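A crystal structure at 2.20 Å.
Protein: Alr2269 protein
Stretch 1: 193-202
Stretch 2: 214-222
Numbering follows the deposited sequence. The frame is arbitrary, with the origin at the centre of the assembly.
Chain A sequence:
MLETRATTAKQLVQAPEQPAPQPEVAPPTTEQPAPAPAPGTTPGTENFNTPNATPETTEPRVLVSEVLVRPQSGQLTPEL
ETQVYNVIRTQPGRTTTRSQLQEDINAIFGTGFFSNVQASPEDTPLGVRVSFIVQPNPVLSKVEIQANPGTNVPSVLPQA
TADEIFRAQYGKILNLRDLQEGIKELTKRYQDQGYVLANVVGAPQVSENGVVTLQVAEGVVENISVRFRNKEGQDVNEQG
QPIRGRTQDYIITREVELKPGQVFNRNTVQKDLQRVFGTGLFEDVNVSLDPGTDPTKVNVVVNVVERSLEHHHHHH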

# COMPACT_ATOMS: atom_id res chain seq x y z
N GLN A 193 17.64 15.16 -16.21
CA GLN A 193 17.26 16.32 -17.01
C GLN A 193 17.57 17.66 -16.37
O GLN A 193 17.14 18.70 -16.89
CB GLN A 193 15.77 16.28 -17.36
CG GLN A 193 15.37 15.08 -18.16
CD GLN A 193 16.29 14.84 -19.35
OE1 GLN A 193 16.52 15.74 -20.18
NE2 GLN A 193 16.83 13.64 -19.42
N GLY A 194 18.30 17.65 -15.25
CA GLY A 194 18.72 18.91 -14.58
C GLY A 194 17.87 19.32 -13.37
O GLY A 194 18.19 20.30 -12.71
N TYR A 195 16.81 18.57 -13.08
CA TYR A 195 15.89 18.85 -11.95
C TYR A 195 16.27 17.96 -10.77
O TYR A 195 15.65 16.93 -10.52
CB TYR A 195 14.45 18.63 -12.39
CG TYR A 195 14.06 19.60 -13.49
CD1 TYR A 195 14.39 19.34 -14.82
CD2 TYR A 195 13.41 20.80 -13.20
CE1 TYR A 195 14.08 20.26 -15.84
CE2 TYR A 195 13.10 21.72 -14.21
CZ TYR A 195 13.44 21.44 -15.53
OH TYR A 195 13.12 22.33 -16.55
N VAL A 196 17.34 18.35 -10.09
CA VAL A 196 17.97 17.49 -9.11
C VAL A 196 17.34 17.59 -7.71
O VAL A 196 17.85 16.97 -6.77
CB VAL A 196 19.48 17.76 -9.03
CG1 VAL A 196 20.14 17.62 -10.43
CG2 VAL A 196 19.75 19.14 -8.46
N LEU A 197 16.27 18.37 -7.57
CA LEU A 197 15.62 18.59 -6.27
C LEU A 197 14.16 18.17 -6.31
O LEU A 197 13.38 18.53 -5.45
CB LEU A 197 15.75 20.06 -5.86
CG LEU A 197 17.19 20.51 -5.64
CD1 LEU A 197 17.32 22.03 -5.37
CD2 LEU A 197 17.81 19.70 -4.51
N ALA A 198 13.79 17.41 -7.34
CA ALA A 198 12.42 16.99 -7.58
C ALA A 198 11.94 16.00 -6.51
O ALA A 198 12.66 15.08 -6.17
CB ALA A 198 12.33 16.34 -8.97
N ASN A 199 10.75 16.22 -5.96
CA ASN A 199 10.18 15.37 -4.92
C ASN A 199 8.70 15.10 -5.19
O ASN A 199 7.96 16.01 -5.54
CB ASN A 199 10.30 16.03 -3.53
CG ASN A 199 11.64 15.78 -2.87
OD1 ASN A 199 12.08 14.64 -2.76
ND2 ASN A 199 12.30 16.86 -2.41
N VAL A 200 8.27 13.87 -4.97
CA VAL A 200 6.85 13.56 -4.87
C VAL A 200 6.21 14.31 -3.68
O VAL A 200 6.79 14.36 -2.59
CB VAL A 200 6.63 12.04 -4.78
CG1 VAL A 200 5.14 11.72 -4.59
CG2 VAL A 200 7.15 11.36 -6.09
N VAL A 201 5.07 14.95 -3.91
CA VAL A 201 4.34 15.67 -2.85
C VAL A 201 3.29 14.76 -2.22
O VAL A 201 2.39 14.29 -2.91
CB VAL A 201 3.64 16.94 -3.37
CG1 VAL A 201 2.84 17.62 -2.24
CG2 VAL A 201 4.66 17.90 -3.96
N GLY A 202 3.42 14.52 -0.92
CA GLY A 202 2.51 13.62 -0.20
C GLY A 202 2.63 12.18 -0.68
O GLY A 202 3.70 11.75 -1.09
N LEU A 214 0.54 10.86 -9.27
CA LEU A 214 1.71 11.30 -8.51
C LEU A 214 1.90 12.80 -8.66
O LEU A 214 2.19 13.30 -9.75
CB LEU A 214 2.97 10.59 -9.00
CG LEU A 214 2.96 9.07 -9.01
CD1 LEU A 214 4.27 8.54 -9.64
CD2 LEU A 214 2.78 8.57 -7.58
N GLN A 215 1.71 13.51 -7.57
CA GLN A 215 1.92 14.94 -7.51
C GLN A 215 3.41 15.13 -7.26
O GLN A 215 3.92 14.55 -6.30
CB GLN A 215 1.10 15.46 -6.34
CG GLN A 215 0.75 16.91 -6.38
CD GLN A 215 -0.47 17.20 -5.50
OE1 GLN A 215 -0.38 17.24 -4.28
NE2 GLN A 215 -1.63 17.38 -6.14
N VAL A 216 4.09 15.91 -8.10
CA VAL A 216 5.53 16.14 -8.02
C VAL A 216 5.85 17.63 -7.98
O VAL A 216 5.33 18.40 -8.79
CB VAL A 216 6.28 15.52 -9.23
CG1 VAL A 216 7.78 15.70 -9.08
CG2 VAL A 216 5.96 14.06 -9.37
N ALA A 217 6.68 18.03 -7.02
CA ALA A 217 7.28 19.37 -7.00
C ALA A 217 8.54 19.23 -7.81
O ALA A 217 9.54 18.75 -7.33
CB ALA A 217 7.60 19.80 -5.56
N GLU A 218 8.47 19.60 -9.08
CA GLU A 218 9.56 19.34 -10.01
C GLU A 218 10.71 20.28 -9.83
O GLU A 218 11.85 19.92 -10.06
CB GLU A 218 9.03 19.46 -11.46
CG GLU A 218 7.92 18.47 -11.74
CD GLU A 218 7.55 18.38 -13.20
OE1 GLU A 218 7.56 19.41 -13.89
OE2 GLU A 218 7.22 17.26 -13.64
N GLY A 219 10.43 21.51 -9.43
CA GLY A 219 11.44 22.53 -9.40
C GLY A 219 11.52 23.23 -10.74
O GLY A 219 10.94 22.77 -11.74
N VAL A 220 12.23 24.35 -10.74
CA VAL A 220 12.49 25.17 -11.91
C VAL A 220 14.01 25.32 -12.01
O VAL A 220 14.70 25.34 -10.98
CB VAL A 220 11.80 26.53 -11.76
CG1 VAL A 220 12.30 27.55 -12.79
CG2 VAL A 220 10.27 26.35 -11.85
N VAL A 221 14.55 25.37 -13.23
CA VAL A 221 15.97 25.70 -13.45
C VAL A 221 16.11 26.84 -14.45
O VAL A 221 15.35 26.91 -15.41
CB VAL A 221 16.78 24.48 -13.95
CG1 VAL A 221 18.25 24.88 -14.29
CG2 VAL A 221 16.74 23.34 -12.93
N GLU A 222 17.06 27.74 -14.23
CA GLU A 222 17.37 28.79 -15.22
C GLU A 222 18.84 29.25 -15.21
O GLU A 222 19.55 29.10 -14.22
CB GLU A 222 16.43 29.99 -15.04
CG GLU A 222 16.34 30.53 -13.62
CD GLU A 222 14.97 31.07 -13.27
OE1 GLU A 222 14.03 30.94 -14.08
OE2 GLU A 222 14.81 31.63 -12.17
O HOH W 1 12.50 25.12 -15.45
O HOH W 2 14.58 20.17 -9.22
O HOH W 3 11.11 19.45 -4.54
O HOH W 4 1.45 12.54 -4.87

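The two stretches run roughly antiparallel; direct backbone hydrogen bonds join them from Asn199 to Val201, while side-chain packing and water bridges occur both there and at the Tyr195 end. At Gly194, whose positive phi suits a residue without a side chain, the carbonyl O lies 3.4 Å from Val221 CG2. The Tyr195 ring follows: Val221 CG2 sits over one face, 4.2 Å from Tyr195 CE2, while backbone atoms of Glu218, Gly219 and Val220 line its edge, Gly219 O coming within 3.4 Å of Tyr195 CE2. A water extends this contact, hydrogen-bonding to Tyr195 OH (3.1 Å) and accepting from Val221 N (3.0 Å).

Val196 points away, and Leu197 is linked through water: one molecule accepts from Leu197 N (3.0 Å) and donates to Glu218 O (2.9 Å), joining backbones that do not pair directly here. Ala198 CA then makes a CA-H...O contact with Ala217 O (3.4 Å).

Asn199 opens the antiparallel pairing. Asn199 N donates to Ala217 O (3.1 Å) and Asn199 O accepts from Ala217 N (2.8 Å), closing a reciprocal pair. Val200 faces Val216 in the non-hydrogen-bonded position, where their side chains share a sheet face and CG2 of Val200 approaches CG2 of Val216 at 4.4 Å. Val201 N donates to Gln215 O (2.7 Å), while Val201 CG2 packs against Ala217 CB (3.8 Å).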